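Local coordinates for protein succinate dehydrogenase subunit A (Mycolicibacterium smegmatis, PDB 7D6V) that carries FAD as the flavoprotein subunit of succinate dehydrogenase and probably oxidises succinate, feeding electrons into the electron transport chain, at residues 556-561 with 567-572; 154-157 with 161-164; 86-91 with 604-609; 189-192 with 197-200. All coordinates share one frame; numbering follows the deposited sequence.

Interaction 1: 556-561 with 567-572; sequences QRTESR and DDYPEM
S560 and M572 bring the two loop backbones nearest, with 4.4 Å from CA to CA, and E559 passes Y569 at 5.2 Å between the same atoms. The OG of S560 donates a hydrogen bond of 2.7 Å to Y569 O. It meets that carbonyl with a C=O...donor angle of 150°, tilted somewhat from the carbonyl plane. The same OG also bonds to the backbone N of R566, so two backbone groups fix its position. T558 lies alongside Y569, and both side chains point the same way. The T558 CB sits over one face of the tyrosine ring, 3.8 Å from the centroid, as a CH-pi contact set toward the rim. The backbone O of T558 lies over a ring face as well.

The two loops flank the short strand 565-566, in the region of the fumarate reductase flavoprotein C-terminal family. The chain leaves helix 532-556 just before R557 and soon doubles back. M572 curls along S560: its chain bends at chi2 and chi3, which sets SD 3.6 Å from S560 CB and CE 3.8 Å from R561 CA. The M572 CA also makes a CA-H...O contact of 3.0 Å with S560 O.

Within segment 556-561, E559 joins two arginines in a salt-bridge network. R557 NH1 reaches E559 OE2 at 2.9 Å, with the oxygen in the guanidinium plane and using its anti lone pair. R561 NE makes a weak bond to the same oxygen. The main partner of R561 is D573, while R557 NE pairs with E244.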
loop_
_atom_site.group_PDB
_atom_site.type_symbol
_atom_site.label_atom_id
_atom_site.label_comp_id
_atom_site.label_asym_id
_atom_site.label_seq_id
_atom_site.Cartn_x
_atom_site.Cartn_y
_atom_site.Cartn_z
ATOM N N GLN A 556 -18.719 1.599 35.171
ATOM C CA GLN A 556 -18.538 2.578 36.235
ATOM C C GLN A 556 -18.900 3.995 35.809
ATOM O O GLN A 556 -19.388 4.770 36.639
ATOM C CB GLN A 556 -17.101 2.538 36.748
ATOM C CG GLN A 556 -16.949 3.119 38.136
ATOM C CD GLN A 556 -15.880 2.422 38.939
ATOM O OE1 GLN A 556 -15.590 1.248 38.719
ATOM N NE2 GLN A 556 -15.282 3.143 39.878
ATOM N N ARG A 557 -18.676 4.367 34.549
ATOM C CA ARG A 557 -18.978 5.735 34.119
ATOM C C ARG A 557 -20.466 5.857 33.817
ATOM O O ARG A 557 -20.941 5.415 32.770
ATOM C CB ARG A 557 -18.142 6.127 32.906
ATOM C CG ARG A 557 -18.416 7.548 32.436
ATOM C CD ARG A 557 -17.376 8.051 31.458
ATOM N NE ARG A 557 -16.096 8.307 32.107
ATOM C CZ ARG A 557 -15.682 9.506 32.498
ATOM N NH1 ARG A 557 -16.450 10.569 32.312
ATOM N NH2 ARG A 557 -14.501 9.644 33.079
ATOM N N THR A 558 -21.206 6.480 34.729
ATOM C CA THR A 558 -22.657 6.623 34.593
ATOM C C THR A 558 -23.025 7.997 34.033
ATOM O O THR A 558 -23.678 8.811 34.685
ATOM C CB THR A 558 -23.338 6.374 35.935
ATOM O OG1 THR A 558 -22.825 7.289 36.912
ATOM C CG2 THR A 558 -23.087 4.955 36.400
ATOM N N GLU A 559 -22.596 8.240 32.798
ATOM C CA GLU A 559 -22.978 9.420 32.030
ATOM C C GLU A 559 -22.511 9.194 30.601
ATOM O O GLU A 559 -21.730 8.281 30.325
ATOM C CB GLU A 559 -22.404 10.707 32.640
ATOM C CG GLU A 559 -20.885 10.797 32.714
ATOM C CD GLU A 559 -20.262 11.447 31.500
ATOM O OE1 GLU A 559 -20.974 12.181 30.791
ATOM O OE2 GLU A 559 -19.058 11.240 31.259
ATOM N N SER A 560 -23.007 10.024 29.688
ATOM C CA SER A 560 -22.709 9.889 28.268
ATOM C C SER A 560 -21.807 11.031 27.825
ATOM O O SER A 560 -22.043 12.187 28.183
ATOM C CB SER A 560 -23.991 9.877 27.436
ATOM O OG SER A 560 -24.788 8.752 27.746
ATOM N N ARG A 561 -20.767 10.706 27.064
ATOM C CA ARG A 561 -19.836 11.728 26.596
ATOM C C ARG A 561 -19.043 11.163 25.432
ATOM O O ARG A 561 -18.329 10.171 25.599
ATOM C CB ARG A 561 -18.905 12.173 27.722
ATOM C CG ARG A 561 -18.094 13.413 27.406
ATOM C CD ARG A 561 -17.131 13.744 28.529
ATOM N NE ARG A 561 -17.816 13.937 29.800
ATOM C CZ ARG A 561 -18.223 15.114 30.254
ATOM N NH1 ARG A 561 -18.016 16.208 29.541
ATOM N NH2 ARG A 561 -18.839 15.197 31.421
ATOM N N ASP A 567 -27.438 4.146 27.669
ATOM C CA ASP A 567 -28.866 4.314 27.427
ATOM C C ASP A 567 -29.600 4.740 28.693
ATOM O O ASP A 567 -30.506 5.578 28.637
ATOM C CB ASP A 567 -29.460 3.023 26.870
ATOM C CG ASP A 567 -30.775 3.251 26.162
ATOM O OD1 ASP A 567 -30.776 3.325 24.915
ATOM O OD2 ASP A 567 -31.808 3.363 26.852
ATOM N N ASP A 568 -29.225 4.179 29.840
ATOM C CA ASP A 568 -29.879 4.519 31.095
ATOM C C ASP A 568 -29.366 5.817 31.703
ATOM O O ASP A 568 -29.930 6.280 32.699
ATOM C CB ASP A 568 -29.718 3.374 32.102
ATOM C CG ASP A 568 -28.284 2.901 32.232
ATOM O OD1 ASP A 568 -27.439 3.301 31.409
ATOM O OD2 ASP A 568 -28.004 2.127 33.168
ATOM N N TYR A 569 -28.316 6.404 31.140
ATOM C CA TYR A 569 -27.844 7.736 31.512
ATOM C C TYR A 569 -27.651 8.541 30.235
ATOM O O TYR A 569 -26.522 8.767 29.785
ATOM C CB TYR A 569 -26.562 7.662 32.339
ATOM C CG TYR A 569 -26.806 7.107 33.718
ATOM C CD1 TYR A 569 -27.247 7.925 34.746
ATOM C CD2 TYR A 569 -26.628 5.758 33.985
ATOM C CE1 TYR A 569 -27.486 7.420 36.005
ATOM C CE2 TYR A 569 -26.866 5.243 35.239
ATOM C CZ TYR A 569 -27.295 6.077 36.245
ATOM O OH TYR A 569 -27.532 5.567 37.498
ATOM N N PRO A 570 -28.749 8.986 29.620
ATOM C CA PRO A 570 -28.638 9.684 28.335
ATOM C C PRO A 570 -28.119 11.095 28.468
ATOM O O PRO A 570 -27.665 11.669 27.471
ATOM C CB PRO A 570 -30.076 9.670 27.816
ATOM C CG PRO A 570 -30.887 9.782 29.067
ATOM C CD PRO A 570 -30.122 9.038 30.148
ATOM N N GLU A 571 -28.155 11.665 29.668
ATOM C CA GLU A 571 -27.812 13.067 29.860
ATOM C C GLU A 571 -26.320 13.219 29.647
ATOM O O GLU A 571 -25.518 12.991 30.554
ATOM C CB GLU A 571 -28.224 13.539 31.248
ATOM C CG GLU A 571 -28.370 15.040 31.357
ATOM C CD GLU A 571 -29.482 15.578 30.482
ATOM O OE1 GLU A 571 -30.467 14.845 30.249
ATOM O OE2 GLU A 571 -29.374 16.737 30.029
ATOM N N MET A 572 -25.952 13.575 28.422
ATOM C CA MET A 572 -24.560 13.832 28.104
ATOM C C MET A 572 -23.977 14.837 29.082
ATOM O O MET A 572 -24.662 15.758 29.535
ATOM C CB MET A 572 -24.422 14.362 26.672
ATOM C CG MET A 572 -24.848 13.390 25.584
ATOM S SD MET A 572 -23.481 12.396 24.954
ATOM C CE MET A 572 -22.308 13.666 24.485
#

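Interaction 2: 154-157 with 161-164; sequences EDKR and DYEA
The type I beta turn from D161 to A164 follows helix 136-159 and folds Y162 back against K156 near the helix end. The aliphatic part of the lysine lies over one face of the tyrosine ring. K156 CG stands 4.0 Å from the ring centroid, 20° off the normal, in a CH-pi contact set toward the rim. K156 CB lies against the CD1-CE1 bond of the ring, 3.4 Å from Y162 CD1. Further out, CE passes 4.0 Å from Y162 CE2. The lysine reaches this position with CG anti to the backbone N (chi1 172°) and a bend at chi2. The two side chains cross obliquely. The ammonium group plays no direct part here, since K156 NZ is 6.1 Å from D161 OD1, beyond ion-pair contact.

The backbones meet through the O of D161. It lies 3.6 Å from K156 CA in a bent CA-H...O contact. The K156 N is also near this oxygen, but the angle is too poor for a hydrogen bond. D155 CB rests 3.5 Å from D161 O and touches the methyl of A164 loosely. Inside the turn, the D161 carboxylate takes a weak bond from the backbone N of E163, 3.1 Å to OD1.

Y162 also packs on R113 of the iron-sulfur subunit, so this corner faces the partner chain. The polar end of D155 turns to R28 on helix 18-30, where it forms a salt bridge. Strand 166-169 follows soon after the turn, as an outermost strand of the parallel sheet in the FAD-binding region.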
loop_
_atom_site.group_PDB
_atom_site.type_symbol
_atom_site.label_atom_id
_atom_site.label_comp_id
_atom_site.label_asym_id
_atom_site.label_seq_id
_atom_site.Cartn_x
_atom_site.Cartn_y
_atom_site.Cartn_z
ATOM N N GLU A 154 24.222 5.538 7.314
ATOM C CA GLU A 154 25.228 6.390 7.946
ATOM C C GLU A 154 26.027 5.615 8.987
ATOM O O GLU A 154 27.247 5.788 9.106
ATOM C CB GLU A 154 24.568 7.609 8.590
ATOM C CG GLU A 154 23.720 8.441 7.652
ATOM C CD GLU A 154 22.851 9.440 8.391
ATOM O OE1 GLU A 154 23.338 10.040 9.371
ATOM O OE2 GLU A 154 21.680 9.620 7.999
ATOM N N ASP A 155 25.349 4.766 9.761
ATOM C CA ASP A 155 26.047 3.927 10.733
ATOM C C ASP A 155 27.017 2.978 10.044
ATOM O O ASP A 155 28.112 2.725 10.552
ATOM C CB ASP A 155 25.041 3.140 11.572
ATOM C CG ASP A 155 24.269 4.016 12.531
ATOM O OD1 ASP A 155 24.794 5.078 12.921
ATOM O OD2 ASP A 155 23.136 3.642 12.895
ATOM N N LYS A 156 26.624 2.427 8.898
ATOM C CA LYS A 156 27.524 1.572 8.134
ATOM C C LYS A 156 28.763 2.336 7.690
ATOM O O LYS A 156 29.887 1.839 7.806
ATOM C CB LYS A 156 26.793 0.997 6.925
ATOM C CG LYS A 156 27.686 0.258 5.953
ATOM C CD LYS A 156 28.151 -1.063 6.522
ATOM C CE LYS A 156 28.617 -1.990 5.420
ATOM N NZ LYS A 156 28.981 -3.326 5.953
ATOM N N ARG A 157 28.573 3.549 7.168
ATOM C CA ARG A 157 29.722 4.320 6.703
ATOM C C ARG A 157 30.647 4.716 7.847
ATOM O O ARG A 157 31.871 4.717 7.683
ATOM C CB ARG A 157 29.273 5.558 5.929
ATOM C CG ARG A 157 28.687 5.253 4.567
ATOM C CD ARG A 157 28.460 6.523 3.772
ATOM N NE ARG A 157 27.434 7.373 4.363
ATOM C CZ ARG A 157 26.139 7.276 4.084
ATOM N NH1 ARG A 157 25.713 6.369 3.218
ATOM N NH2 ARG A 157 25.272 8.091 4.666
ATOM N N ASP A 161 28.964 -0.843 10.413
ATOM C CA ASP A 161 27.902 -1.810 10.655
ATOM C C ASP A 161 26.562 -1.107 10.510
ATOM O O ASP A 161 26.362 -0.036 11.088
ATOM C CB ASP A 161 28.047 -2.429 12.051
ATOM C CG ASP A 161 26.996 -3.482 12.344
ATOM O OD1 ASP A 161 26.266 -3.892 11.418
ATOM O OD2 ASP A 161 26.904 -3.907 13.513
ATOM N N TYR A 162 25.653 -1.710 9.741
ATOM C CA TYR A 162 24.309 -1.155 9.607
ATOM C C TYR A 162 23.592 -1.105 10.949
ATOM O O TYR A 162 22.969 -0.096 11.292
ATOM C CB TYR A 162 23.490 -1.976 8.611
ATOM C CG TYR A 162 23.866 -1.791 7.160
ATOM C CD1 TYR A 162 23.753 -0.553 6.546
ATOM C CD2 TYR A 162 24.315 -2.861 6.400
ATOM C CE1 TYR A 162 24.089 -0.383 5.218
ATOM C CE2 TYR A 162 24.651 -2.703 5.075
ATOM C CZ TYR A 162 24.538 -1.463 4.488
ATOM O OH TYR A 162 24.874 -1.302 3.166
ATOM N N GLU A 163 23.680 -2.181 11.730
ATOM C CA GLU A 163 22.962 -2.291 12.993
ATOM C C GLU A 163 23.831 -1.922 14.188
ATOM O O GLU A 163 23.664 -2.483 15.274
ATOM C CB GLU A 163 22.400 -3.702 13.160
ATOM C CG GLU A 163 21.529 -4.153 12.005
ATOM C CD GLU A 163 21.339 -5.651 11.976
ATOM O OE1 GLU A 163 20.373 -6.116 11.339
ATOM O OE2 GLU A 163 22.154 -6.364 12.597
ATOM N N ALA A 164 24.758 -0.983 14.004
ATOM C CA ALA A 164 25.598 -0.551 15.114
ATOM C C ALA A 164 24.787 0.197 16.164
ATOM O O ALA A 164 25.043 0.060 17.366
ATOM C CB ALA A 164 26.742 0.318 14.595
#

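Interaction 3: 86-91 with 604-609; sequences MAELHA and PMRPDL
E88 and R606 carry the charge pairing in this contact. R606 NH1 donates to E88 OE2 at 2.9 Å, and the N-H...O angle of 164° makes the bond nearly straight. The oxygen lies at the edge of the guanidinium, close to its plane, and receives the N-H on its syn lone pair. The other carboxylate oxygen, E88 OE1, is also near, 3.0 Å from R606 NH1, but only the OE2 contact is a hydrogen bond. The carboxylate and guanidinium planes are turned 57° apart, so the two groups do not pair flat, edge against edge. E88 reaches across with CG anti to the backbone N (chi1 165°) and an extended chain beyond it. R606 also runs extended from CG to NE, and the two side chains cross at about a right angle.

D608 adds a second acid to the network. Its OD2 lies 3.6 Å from R606 NH2, a long ion pair in which the oxygen sits well out of the guanidinium plane. Here the attraction is one of charge alone. D608 OD2 also stands 4.0 Å from E88 OE1. The two like charges probably disfavour each other, and the positive charge of R606 would offset this. R85 adds another positive charge through its salt bridge to E88 OE1.

Segment 86-91 lies on helix 84-102, while 604-609 belongs to a loop more than 500 residues later. The contact therefore ties the C-terminal region to a helix of the FAD-binding region. W84 packs against R606 and D608. Helix 67-76 lies alongside, with W67 touching E88 and F71 touching D608.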
loop_
_atom_site.group_PDB
_atom_site.type_symbol
_atom_site.label_atom_id
_atom_site.label_comp_id
_atom_site.label_asym_id
_atom_site.label_seq_id
_atom_site.Cartn_x
_atom_site.Cartn_y
_atom_site.Cartn_z
ATOM N N MET A 86 -1.321 17.732 26.943
ATOM C CA MET A 86 -1.034 16.971 25.734
ATOM C C MET A 86 -1.645 17.631 24.507
ATOM O O MET A 86 -1.012 17.692 23.450
ATOM C CB MET A 86 -1.542 15.539 25.881
ATOM C CG MET A 86 -0.602 14.632 26.647
ATOM S SD MET A 86 -1.296 13.001 26.946
ATOM C CE MET A 86 -0.903 12.187 25.403
ATOM N N ALA A 87 -2.873 18.138 24.633
ATOM C CA ALA A 87 -3.524 18.797 23.507
ATOM C C ALA A 87 -2.778 20.060 23.101
ATOM O O ALA A 87 -2.530 20.292 21.914
ATOM C CB ALA A 87 -4.976 19.114 23.862
ATOM N N GLU A 88 -2.398 20.883 24.080
ATOM C CA GLU A 88 -1.652 22.102 23.781
ATOM C C GLU A 88 -0.310 21.783 23.145
ATOM O O GLU A 88 0.104 22.434 22.174
ATOM C CB GLU A 88 -1.452 22.913 25.058
ATOM C CG GLU A 88 -0.403 23.998 24.941
ATOM C CD GLU A 88 0.161 24.407 26.282
ATOM O OE1 GLU A 88 0.075 23.605 27.233
ATOM O OE2 GLU A 88 0.687 25.531 26.388
ATOM N N LEU A 89 0.378 20.774 23.670
ATOM C CA LEU A 89 1.707 20.441 23.185
ATOM C C LEU A 89 1.641 19.885 21.768
ATOM O O LEU A 89 2.462 20.239 20.913
ATOM C CB LEU A 89 2.332 19.452 24.165
ATOM C CG LEU A 89 3.811 19.129 24.216
ATOM C CD1 LEU A 89 4.559 20.381 24.598
ATOM C CD2 LEU A 89 4.008 18.068 25.273
ATOM N N HIS A 90 0.637 19.049 21.492
ATOM C CA HIS A 90 0.412 18.560 20.137
ATOM C C HIS A 90 0.063 19.696 19.188
ATOM O O HIS A 90 0.517 19.714 18.040
ATOM C CB HIS A 90 -0.699 17.513 20.145
ATOM C CG HIS A 90 -1.209 17.153 18.786
ATOM N ND1 HIS A 90 -2.273 17.801 18.195
ATOM C CD2 HIS A 90 -0.828 16.191 17.915
ATOM C CE1 HIS A 90 -2.513 17.265 17.013
ATOM N NE2 HIS A 90 -1.650 16.286 16.819
ATOM N N ALA A 91 -0.756 20.646 19.643
ATOM C CA ALA A 91 -1.133 21.761 18.785
ATOM C C ALA A 91 0.076 22.601 18.405
ATOM O O ALA A 91 0.230 22.986 17.241
ATOM C CB ALA A 91 -2.187 22.625 19.477
ATOM N N PRO A 604 -7.972 22.698 35.478
ATOM C CA PRO A 604 -8.170 22.567 34.026
ATOM C C PRO A 604 -7.141 23.250 33.139
ATOM O O PRO A 604 -6.412 22.559 32.429
ATOM C CB PRO A 604 -9.565 23.180 33.808
ATOM C CG PRO A 604 -9.945 23.830 35.118
ATOM C CD PRO A 604 -9.225 23.056 36.163
ATOM N N MET A 605 -7.018 24.570 33.193
ATOM C CA MET A 605 -6.202 25.276 32.209
ATOM C C MET A 605 -5.749 26.604 32.795
ATOM O O MET A 605 -6.576 27.386 33.274
ATOM C CB MET A 605 -6.979 25.485 30.895
ATOM C CG MET A 605 -7.226 24.211 30.083
ATOM S SD MET A 605 -8.453 24.284 28.771
ATOM C CE MET A 605 -9.854 24.967 29.646
ATOM N N ARG A 606 -4.438 26.848 32.768
ATOM C CA ARG A 606 -3.872 27.960 33.518
ATOM C C ARG A 606 -4.188 29.336 32.899
ATOM O O ARG A 606 -5.040 30.038 33.459
ATOM C CB ARG A 606 -2.375 27.670 33.705
ATOM C CG ARG A 606 -1.771 26.867 32.547
ATOM C CD ARG A 606 -0.295 27.174 32.346
ATOM N NE ARG A 606 0.321 26.270 31.383
ATOM C CZ ARG A 606 0.310 26.466 30.069
ATOM N NH1 ARG A 606 0.889 25.594 29.259
ATOM N NH2 ARG A 606 -0.277 27.540 29.563
ATOM N N PRO A 607 -3.585 29.780 31.789
ATOM C CA PRO A 607 -4.287 30.721 30.895
ATOM C C PRO A 607 -4.938 30.097 29.668
ATOM O O PRO A 607 -5.338 30.852 28.776
ATOM C CB PRO A 607 -3.156 31.661 30.465
ATOM C CG PRO A 607 -2.020 30.793 30.387
ATOM C CD PRO A 607 -2.132 30.034 31.664
ATOM N N ASP A 608 -5.031 28.771 29.571
ATOM C CA ASP A 608 -5.713 28.191 28.420
ATOM C C ASP A 608 -7.214 28.288 28.658
ATOM O O ASP A 608 -7.958 27.319 28.502
ATOM C CB ASP A 608 -5.281 26.742 28.194
ATOM C CG ASP A 608 -3.838 26.620 27.759
ATOM O OD1 ASP A 608 -3.403 27.413 26.903
ATOM O OD2 ASP A 608 -3.140 25.721 28.272
ATOM N N LEU A 609 -7.647 29.492 29.001
ATOM C CA LEU A 609 -9.016 29.923 29.228
ATOM C C LEU A 609 -9.276 31.129 28.342
ATOM O O LEU A 609 -9.666 32.210 28.786
ATOM C CB LEU A 609 -9.252 30.224 30.702
ATOM C CG LEU A 609 -9.044 29.067 31.686
ATOM C CD1 LEU A 609 -9.018 29.587 33.112
ATOM C CD2 LEU A 609 -10.118 28.008 31.529
#

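Interaction 4: 189-192 with 197-200; sequences GYYR and FVLF
The O of G189 takes a hydrogen bond of 2.9 Å from V198 N and a CA-H...O contact of 3.4 Å from F197 CA. The return bond, G189 N to V198 O, is also 2.9 Å. G189 and V198 thus form an antiparallel hydrogen-bonded pair, and Y190 with F197 is the next, non-hydrogen-bonded pair. The strands belong to a beta hairpin, 184-191 with 197-200, within a four-stranded mixed sheet of the FAD-binding region.

On one face, Y190 CB touches the edge of the F197 ring, 3.8 Å from CD1. The Y190 ring itself leads away, because chi1 of 62° sets CG between the backbone N and the carbonyl carbon. It meets the rings of W534 and H535, and the Y190 side chain is about 7 Å from the bound FAD.

On the other side of the hairpin, V198 crosses Y191 at about a right angle. V198 CB is 3.8 Å from Y191 CE1, and V198 CG1 lies over one face of the ring, toward its rim. Y191 OH hydrogen-bonds to the E5 carboxylate, and the backbone of E5 pairs with F197 and L199.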
loop_
_atom_site.group_PDB
_atom_site.type_symbol
_atom_site.label_atom_id
_atom_site.label_comp_id
_atom_site.label_asym_id
_atom_site.label_seq_id
_atom_site.Cartn_x
_atom_site.Cartn_y
_atom_site.Cartn_z
ATOM N N GLY A 189 10.165 -12.292 24.450
ATOM C CA GLY A 189 9.248 -12.623 23.385
ATOM C C GLY A 189 9.742 -13.802 22.580
ATOM O O GLY A 189 10.683 -14.493 22.969
ATOM N N TYR A 190 9.098 -14.017 21.437
ATOM C CA TYR A 190 9.441 -15.130 20.567
ATOM C C TYR A 190 9.488 -14.659 19.123
ATOM O O TYR A 190 8.835 -13.682 18.748
ATOM C CB TYR A 190 8.439 -16.290 20.704
ATOM C CG TYR A 190 7.026 -15.930 20.306
ATOM C CD1 TYR A 190 6.132 -15.431 21.236
ATOM C CD2 TYR A 190 6.589 -16.088 18.999
ATOM C CE1 TYR A 190 4.846 -15.098 20.877
ATOM C CE2 TYR A 190 5.308 -15.753 18.631
ATOM C CZ TYR A 190 4.439 -15.262 19.575
ATOM O OH TYR A 190 3.156 -14.927 19.218
ATOM N N TYR A 191 10.265 -15.374 18.319
ATOM C CA TYR A 191 10.266 -15.178 16.878
ATOM C C TYR A 191 9.106 -15.947 16.267
ATOM O O TYR A 191 8.912 -17.127 16.563
ATOM C CB TYR A 191 11.582 -15.656 16.272
ATOM C CG TYR A 191 12.776 -14.792 16.589
ATOM C CD1 TYR A 191 13.771 -15.239 17.444
ATOM C CD2 TYR A 191 12.920 -13.539 16.016
ATOM C CE1 TYR A 191 14.864 -14.460 17.731
ATOM C CE2 TYR A 191 14.012 -12.753 16.296
ATOM C CZ TYR A 191 14.982 -13.219 17.153
ATOM O OH TYR A 191 16.075 -12.438 17.436
ATOM N N ARG A 192 8.330 -15.277 15.416
ATOM C CA ARG A 192 7.220 -15.960 14.763
ATOM C C ARG A 192 7.717 -17.082 13.864
ATOM O O ARG A 192 7.144 -18.173 13.854
ATOM C CB ARG A 192 6.380 -14.970 13.959
ATOM C CG ARG A 192 5.597 -13.984 14.792
ATOM C CD ARG A 192 4.584 -13.255 13.933
ATOM N NE ARG A 192 3.394 -14.064 13.702
ATOM C CZ ARG A 192 2.558 -13.890 12.685
ATOM N NH1 ARG A 192 2.780 -12.935 11.797
ATOM N NH2 ARG A 192 1.500 -14.675 12.557
ATOM N N PHE A 197 12.899 -18.230 21.616
ATOM C CA PHE A 197 12.698 -17.181 22.604
ATOM C C PHE A 197 13.862 -16.197 22.614
ATOM O O PHE A 197 15.035 -16.595 22.638
ATOM C CB PHE A 197 12.497 -17.786 23.992
ATOM C CG PHE A 197 11.301 -18.683 24.079
ATOM C CD1 PHE A 197 10.102 -18.307 23.506
ATOM C CD2 PHE A 197 11.378 -19.906 24.714
ATOM C CE1 PHE A 197 9.004 -19.125 23.572
ATOM C CE2 PHE A 197 10.281 -20.730 24.782
ATOM C CZ PHE A 197 9.093 -20.339 24.213
ATOM N N VAL A 198 13.521 -14.913 22.610
ATOM C CA VAL A 198 14.479 -13.821 22.602
ATOM C C VAL A 198 14.211 -12.924 23.803
ATOM O O VAL A 198 13.060 -12.594 24.112
ATOM C CB VAL A 198 14.420 -13.030 21.276
ATOM C CG1 VAL A 198 13.019 -12.504 21.015
ATOM C CG2 VAL A 198 15.429 -11.899 21.282
ATOM N N LEU A 199 15.282 -12.560 24.499
ATOM C CA LEU A 199 15.231 -11.666 25.644
ATOM C C LEU A 199 16.054 -10.425 25.337
ATOM O O LEU A 199 17.244 -10.527 25.020
ATOM C CB LEU A 199 15.754 -12.355 26.904
ATOM C CG LEU A 199 16.030 -11.437 28.092
ATOM C CD1 LEU A 199 14.738 -10.862 28.644
ATOM C CD2 LEU A 199 16.793 -12.181 29.168
ATOM N N PHE A 200 15.423 -9.265 25.441
ATOM C CA PHE A 200 16.103 -7.985 25.358
ATOM C C PHE A 200 16.354 -7.470 26.767
ATOM O O PHE A 200 15.583 -7.738 27.688
ATOM C CB PHE A 200 15.276 -6.984 24.553
ATOM C CG PHE A 200 14.936 -7.462 23.171
ATOM C CD1 PHE A 200 15.785 -7.212 22.110
ATOM C CD2 PHE A 200 13.774 -8.173 22.936
ATOM C CE1 PHE A 200 15.477 -7.656 20.843
ATOM C CE2 PHE A 200 13.463 -8.618 21.672
ATOM C CZ PHE A 200 14.314 -8.360 20.626
#

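In the fold
Interactions 3 and 4 are buried, interaction 1 is partly so, and interaction 2 lies at the surface beside the iron-sulfur subunit. Interactions 2 and 4 both belong to the FAD-binding region, with centres about 24 Å apart. Interaction 4 lies within the mixed sheet and is built on backbone bonds; interaction 2 lies at the turn before an outer strand of the parallel sheet and has no hydrogen bond across it. In interaction 3 charge joins distant parts of the sequence. In interaction 1 the charges sit on segment 556-561 and pair among themselves and with E244 and D573, while the contact itself rests on a serine-to-carbonyl bond and side-chain packing.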